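Local coordinates for protein chitosanase (Gynuella sunshinyii YC6258, PDB 6X2Q) that probably hydrolyses chitosan as a family 46 glycoside hydrolase, and binds a chitosan oligosaccharide in a cleft, at residues L25-A30 / V109-V114; I39-A44 / Q95-A100. One frame throughout, in Å; residues are numbered along the deposited sequence.

Contact 1 (L25-A30 / V109-V114)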
loop_
_atom_site.group_PDB
_atom_site.type_symbol
_atom_site.label_atom_id
_atom_site.label_comp_id
_atom_site.label_asym_id
_atom_site.label_seq_id
_atom_site.Cartn_x
_atom_site.Cartn_y
_atom_site.Cartn_z
ATOM N N LEU A 25 4.969 -8.173 -8.884
ATOM C CA LEU A 25 4.194 -8.235 -7.652
ATOM C C LEU A 25 4.638 -9.429 -6.807
ATOM O O LEU A 25 4.791 -10.545 -7.314
ATOM C CB LEU A 25 2.698 -8.319 -7.984
ATOM C CG LEU A 25 1.932 -7.058 -8.421
ATOM C CD1 LEU A 25 2.159 -5.912 -7.445
ATOM C CD2 LEU A 25 2.310 -6.623 -9.824
ATOM N N GLN A 26 4.859 -9.197 -5.513
ATOM C CA GLN A 26 5.398 -10.237 -4.629
ATOM C C GLN A 26 4.243 -10.927 -3.899
ATOM O O GLN A 26 3.985 -10.706 -2.716
ATOM C CB GLN A 26 6.420 -9.642 -3.661
ATOM C CG GLN A 26 7.666 -9.067 -4.336
ATOM C CD GLN A 26 8.359 -10.074 -5.229
ATOM O OE1 GLN A 26 9.005 -11.010 -4.753
ATOM N NE2 GLN A 26 8.213 -9.899 -6.541
ATOM N N TYR A 27 3.523 -11.774 -4.637
ATOM C CA TYR A 27 2.422 -12.517 -4.031
ATOM C C TYR A 27 2.928 -13.466 -2.948
ATOM O O TYR A 27 2.270 -13.650 -1.918
ATOM C CB TYR A 27 1.663 -13.305 -5.102
ATOM C CG TYR A 27 0.775 -12.484 -6.032
ATOM C CD1 TYR A 27 -0.543 -12.190 -5.688
ATOM C CD2 TYR A 27 1.251 -12.032 -7.260
ATOM C CE1 TYR A 27 -1.358 -11.442 -6.529
ATOM C CE2 TYR A 27 0.452 -11.283 -8.113
ATOM C CZ TYR A 27 -0.863 -10.994 -7.745
ATOM O OH TYR A 27 -1.685 -10.254 -8.594
ATOM N N GLY A 28 4.094 -14.090 -3.169
ATOM C CA GLY A 28 4.648 -15.085 -2.272
ATOM C C GLY A 28 5.504 -14.552 -1.137
ATOM O O GLY A 28 6.072 -15.337 -0.368
ATOM N N TYR A 29 5.620 -13.234 -1.016
ATOM C CA TYR A 29 6.442 -12.631 0.021
ATOM C C TYR A 29 5.789 -12.824 1.383
ATOM O O TYR A 29 4.572 -12.665 1.532
ATOM C CB TYR A 29 6.636 -11.139 -0.291
ATOM C CG TYR A 29 7.356 -10.316 0.764
ATOM C CD1 TYR A 29 6.723 -9.959 1.957
ATOM C CD2 TYR A 29 8.651 -9.847 0.547
ATOM C CE1 TYR A 29 7.365 -9.194 2.911
ATOM C CE2 TYR A 29 9.304 -9.074 1.501
ATOM C CZ TYR A 29 8.650 -8.752 2.679
ATOM O OH TYR A 29 9.268 -7.992 3.645
ATOM N N ALA A 30 6.605 -13.144 2.386
ATOM C CA ALA A 30 6.122 -13.296 3.759
ATOM C C ALA A 30 7.306 -13.154 4.701
ATOM O O ALA A 30 8.231 -13.971 4.649
ATOM C CB ALA A 30 5.437 -14.650 3.955
ATOM N N VAL A 109 -7.447 -13.919 -4.848
ATOM C CA VAL A 109 -7.996 -13.416 -3.588
ATOM C C VAL A 109 -7.206 -12.195 -3.114
ATOM O O VAL A 109 -7.780 -11.207 -2.641
ATOM C CB VAL A 109 -8.011 -14.535 -2.521
ATOM C CG1 VAL A 109 -8.394 -13.981 -1.141
ATOM C CG2 VAL A 109 -8.970 -15.657 -2.919
ATOM N N GLN A 110 -5.878 -12.247 -3.233
ATOM C CA GLN A 110 -5.062 -11.084 -2.895
ATOM C C GLN A 110 -5.437 -9.880 -3.757
ATOM O O GLN A 110 -5.494 -8.749 -3.257
ATOM C CB GLN A 110 -3.586 -11.421 -3.063
ATOM C CG GLN A 110 -3.058 -12.415 -2.052
ATOM C CD GLN A 110 -1.542 -12.522 -2.106
ATOM O OE1 GLN A 110 -0.839 -11.497 -2.089
ATOM N NE2 GLN A 110 -1.028 -13.758 -2.176
ATOM N N ASP A 111 -5.716 -10.109 -5.052
ATOM C CA ASP A 111 -6.117 -9.005 -5.927
ATOM C C ASP A 111 -7.451 -8.432 -5.478
ATOM O O ASP A 111 -7.634 -7.208 -5.447
ATOM C CB ASP A 111 -6.226 -9.462 -7.391
ATOM C CG ASP A 111 -4.891 -9.906 -7.987
ATOM O OD1 ASP A 111 -3.829 -9.507 -7.466
ATOM O OD2 ASP A 111 -4.897 -10.682 -8.976
ATOM N N ASP A 112 -8.399 -9.305 -5.138
ATOM C CA ASP A 112 -9.716 -8.833 -4.730
ATOM C C ASP A 112 -9.622 -8.019 -3.448
ATOM O O ASP A 112 -10.233 -6.954 -3.331
ATOM C CB ASP A 112 -10.679 -10.014 -4.542
ATOM C CG ASP A 112 -10.993 -10.762 -5.855
ATOM O OD1 ASP A 112 -10.712 -10.232 -6.956
ATOM O OD2 ASP A 112 -11.545 -11.892 -5.770
ATOM N N VAL A 113 -8.860 -8.508 -2.471
ATOM C CA VAL A 113 -8.716 -7.765 -1.223
ATOM C C VAL A 113 -8.040 -6.423 -1.469
ATOM O O VAL A 113 -8.498 -5.390 -0.963
ATOM C CB VAL A 113 -7.958 -8.603 -0.185
ATOM C CG1 VAL A 113 -7.673 -7.770 1.027
ATOM C CG2 VAL A 113 -8.769 -9.832 0.177
ATOM N N VAL A 114 -6.956 -6.415 -2.253
ATOM C CA VAL A 114 -6.326 -5.152 -2.615
ATOM C C VAL A 114 -7.352 -4.200 -3.202
ATOM O O VAL A 114 -7.458 -3.041 -2.784
ATOM C CB VAL A 114 -5.169 -5.377 -3.599
ATOM C CG1 VAL A 114 -4.687 -4.034 -4.137
ATOM C CG2 VAL A 114 -4.020 -6.088 -2.908
#
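Tyr27 meets Gln110 and Asp111 where a type I beta turn, Gln26 to Tyr29, lies against helix 104-129 of this lysozyme-clan fold. The turn belongs to the loop that leads from helix 5-20 into strand 30-32. Gln110 comes first along the helix. Its chain runs out extended beyond CG and carries the amide in beside the turn. There Gln110 NE2 gives a weak but fairly straight hydrogen bond to Tyr27 O, 3.3 Å long with an N-H...O angle of 164°. The same carbonyl accepts from Trp97 NE1 and, weakly, from Ser101 OG, so several donors converge on it. At the other end of the amide, OE1 accepts from the backbone N of Arg43. The amide stands 65° from the plane of the tyrosine ring, with Gln110 CD 3.7 Å from Tyr27 CD1.

One residue on, Asp111 takes the hydroxyl. Tyr27 OH donates to Asp111 OD1 over 2.5 Å, using the syn lone pair of that oxygen, which also forms a salt bridge with Arg43. A phenylalanine in place of Tyr27 would probably leave Asp111 OD1 with its arginine partner but no hydroxyl, and the ring without a polar tie to the helix, though the Gln110 bond to the carbonyl would remain. The carboxylate is turned 67° from the ring plane, with Asp111 OD1 at the ring edge, 3.3 Å from Tyr27 CE1, while Asp111 OD2 lies 3.3 Å from Tyr27 OH.

Contact 2 (I39-A44 / Q95-A100). With GCS (2-amino-2-deoxy-beta-D-glucopyranose), chain C.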
loop_
_atom_site.group_PDB
_atom_site.type_symbol
_atom_site.label_atom_id
_atom_site.label_comp_id
_atom_site.label_asym_id
_atom_site.label_seq_id
_atom_site.Cartn_x
_atom_site.Cartn_y
_atom_site.Cartn_z
ATOM N N ILE A 39 3.709 -10.742 10.922
ATOM C CA ILE A 39 4.102 -11.178 9.590
ATOM C C ILE A 39 3.466 -10.249 8.565
ATOM O O ILE A 39 2.256 -9.982 8.621
ATOM C CB ILE A 39 3.682 -12.636 9.342
ATOM C CG1 ILE A 39 4.185 -13.526 10.476
ATOM C CG2 ILE A 39 4.187 -13.114 7.976
ATOM C CD1 ILE A 39 4.101 -15.013 10.196
ATOM N N THR A 40 4.283 -9.759 7.634
ATOM C CA THR A 40 3.844 -8.959 6.499
ATOM C C THR A 40 3.947 -9.813 5.247
ATOM O O THR A 40 5.003 -10.395 4.989
ATOM C CB THR A 40 4.708 -7.698 6.349
ATOM O OG1 THR A 40 4.450 -6.816 7.446
ATOM C CG2 THR A 40 4.409 -6.972 5.025
ATOM N N ALA A 41 2.867 -9.878 4.463
ATOM C CA ALA A 41 2.824 -10.828 3.356
ATOM C C ALA A 41 2.051 -10.273 2.165
ATOM O O ALA A 41 1.166 -9.419 2.310
ATOM C CB ALA A 41 2.198 -12.168 3.788
ATOM N N GLY A 42 2.395 -10.787 0.982
ATOM C CA GLY A 42 1.593 -10.586 -0.207
ATOM C C GLY A 42 1.968 -9.356 -1.000
ATOM O O GLY A 42 2.916 -8.625 -0.705
ATOM N N ARG A 43 1.176 -9.124 -2.043
ATOM C CA ARG A 43 1.467 -8.048 -2.979
ATOM C C ARG A 43 1.217 -6.678 -2.376
ATOM O O ARG A 43 1.781 -5.693 -2.855
ATOM C CB ARG A 43 0.624 -8.215 -4.242
ATOM C CG ARG A 43 -0.860 -8.316 -3.956
ATOM C CD ARG A 43 -1.679 -8.168 -5.235
ATOM N NE ARG A 43 -1.547 -6.827 -5.783
ATOM C CZ ARG A 43 -2.271 -6.356 -6.782
ATOM N NH1 ARG A 43 -3.186 -7.133 -7.351
ATOM N NH2 ARG A 43 -2.074 -5.105 -7.208
ATOM N N ALA A 44 0.373 -6.590 -1.348
ATOM C CA ALA A 44 0.099 -5.320 -0.689
ATOM C C ALA A 44 0.588 -5.291 0.753
ATOM O O ALA A 44 0.216 -4.384 1.505
ATOM C CB ALA A 44 -1.396 -5.010 -0.728
ATOM N N GLN A 95 6.200 -19.969 5.157
ATOM C CA GLN A 95 6.409 -20.953 4.103
ATOM C C GLN A 95 5.093 -21.341 3.448
ATOM O O GLN A 95 5.021 -21.467 2.220
ATOM C CB GLN A 95 7.127 -22.189 4.646
ATOM C CG GLN A 95 7.692 -23.095 3.539
ATOM C CD GLN A 95 8.953 -22.533 2.885
ATOM O OE1 GLN A 95 8.910 -21.506 2.209
ATOM N NE2 GLN A 95 10.084 -23.218 3.079
ATOM N N ARG A 96 4.032 -21.486 4.243
ATOM C CA ARG A 96 2.749 -21.900 3.679
ATOM C C ARG A 96 2.156 -20.811 2.781
ATOM O O ARG A 96 1.594 -21.110 1.718
ATOM C CB ARG A 96 1.795 -22.281 4.810
ATOM C CG ARG A 96 2.352 -23.395 5.706
ATOM C CD ARG A 96 1.331 -24.481 6.005
ATOM N NE ARG A 96 1.914 -25.626 6.717
ATOM C CZ ARG A 96 1.232 -26.716 7.071
ATOM N NH1 ARG A 96 -0.063 -26.817 6.792
ATOM N NH2 ARG A 96 1.842 -27.709 7.708
ATOM N N TRP A 97 2.288 -19.542 3.191
ATOM C CA TRP A 97 1.862 -18.424 2.352
ATOM C C TRP A 97 2.575 -18.444 1.007
ATOM O O TRP A 97 1.940 -18.287 -0.046
ATOM C CB TRP A 97 2.117 -17.094 3.064
ATOM C CG TRP A 97 1.593 -15.915 2.284
ATOM C CD1 TRP A 97 2.152 -15.346 1.175
ATOM C CD2 TRP A 97 0.386 -15.189 2.546
ATOM N NE1 TRP A 97 1.375 -14.302 0.746
ATOM C CE2 TRP A 97 0.284 -14.188 1.567
ATOM C CE3 TRP A 97 -0.607 -15.282 3.527
ATOM C CZ2 TRP A 97 -0.780 -13.290 1.526
ATOM C CZ3 TRP A 97 -1.661 -14.388 3.493
ATOM C CH2 TRP A 97 -1.741 -13.400 2.496
ATOM N N ALA A 98 3.903 -18.621 1.025
ATOM C CA ALA A 98 4.651 -18.745 -0.225
ATOM C C ALA A 98 4.108 -19.887 -1.090
ATOM O O ALA A 98 3.932 -19.735 -2.305
ATOM C CB ALA A 98 6.136 -18.947 0.075
ATOM N N ASP A 99 3.819 -21.040 -0.482
ATOM C CA ASP A 99 3.322 -22.150 -1.288
ATOM C C ASP A 99 1.900 -21.884 -1.771
ATOM O O ASP A 99 1.586 -22.119 -2.943
ATOM C CB ASP A 99 3.409 -23.459 -0.503
ATOM C CG ASP A 99 4.855 -23.883 -0.230
ATOM O OD1 ASP A 99 5.717 -23.653 -1.113
ATOM O OD2 ASP A 99 5.127 -24.455 0.851
ATOM N N ALA A 100 1.037 -21.367 -0.890
ATOM C CA ALA A 100 -0.310 -21.020 -1.312
ATOM C C ALA A 100 -0.286 -20.075 -2.516
ATOM O O ALA A 100 -1.088 -20.228 -3.440
ATOM C CB ALA A 100 -1.077 -20.405 -0.142
HETATM C C1 GCS C . 4.795 -2.759 5.948
HETATM C C2 GCS C . 4.707 -1.275 6.608
HETATM C C3 GCS C . 3.112 -1.066 6.609
HETATM C C4 GCS C . 2.295 -1.546 5.360
HETATM C C5 GCS C . 2.651 -2.725 4.439
HETATM C C6 GCS C . 2.331 -2.369 3.265
HETATM N N2 GCS C . 5.280 -1.157 7.826
HETATM O O1 GCS C . 6.150 -2.883 5.788
HETATM O O3 GCS C . 3.036 0.370 6.491
HETATM O O5 GCS C . 4.082 -2.943 4.777
HETATM O O6 GCS C . 3.077 -3.103 2.280
#
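The methyl group of Ala41 sits on the indole of Trp97, joining the middle strand, 39-41, of a three-stranded antiparallel sheet to helix 93-100 in the lysozyme-clan fold of family 46. The contact is a CH-pi interaction: Ala41 CB lies over one face, 3.7 Å from the centroid of the five-membered ring and only 15° off its normal. With CG anti to the backbone N (chi1 -175°), Trp97 reaches out from its helix and lays the indole against the strand. Its closest atom to that methyl is CE2, 3.6 Å from Ala41 CB. Met53 of helix 52-63 touches both residues, and Phe106 makes an edge-to-face contact with the indole.

Beyond the strand the backbone itself packs against the ring system. Gly42 N comes within 3.7 Å of Trp97 NE1, approaching obliquely. Glycine suits this place on two counts: phi is positive, 90°, and a beta carbon would come within 3.2 Å of Trp97 CZ2. No hydrogen bond joins the two segments; the indole N-H is spent on Tyr27 O.

The glucosamine lies on the side of the strand away from Trp97. Thr40, next to Ala41, bonds Thr47 through OG1 and turns its methyl to the sugar in a loose approach, Thr40 CG2 lying 4.0 Å from GCS O5. Gln146 O, Trp204 NE1 and Asp35 OD2 hydrogen-bond this glucosamine, and the polar contact from segment 39-44 is a weak bond of 3.2 Å from GCS O6 to Ala44 O.

In the fold
Contact 2 is nested inside the chain loop that contact 1 closes, and their centres lie 8 Å apart. Polar links tie them together, among them Asp111 OD1 to Arg43 NH1, a salt bridge of 2.5 Å, and Trp97 NE1 to Tyr27 O, a probable hydrogen bond of 2.9 Å. Gln110 OE1, which accepts from Arg43 N, also lies 3.2 Å from Gly42 CA. Segment 39-44 is thus held by helix 93-100 and by helix 104-129, which follow each other in the chain, while its Ala44 belongs to the glucosamine pocket. Contact 1 stands one layer further back: the Gln110 side chain is about 10 Å from a bound glucosamine.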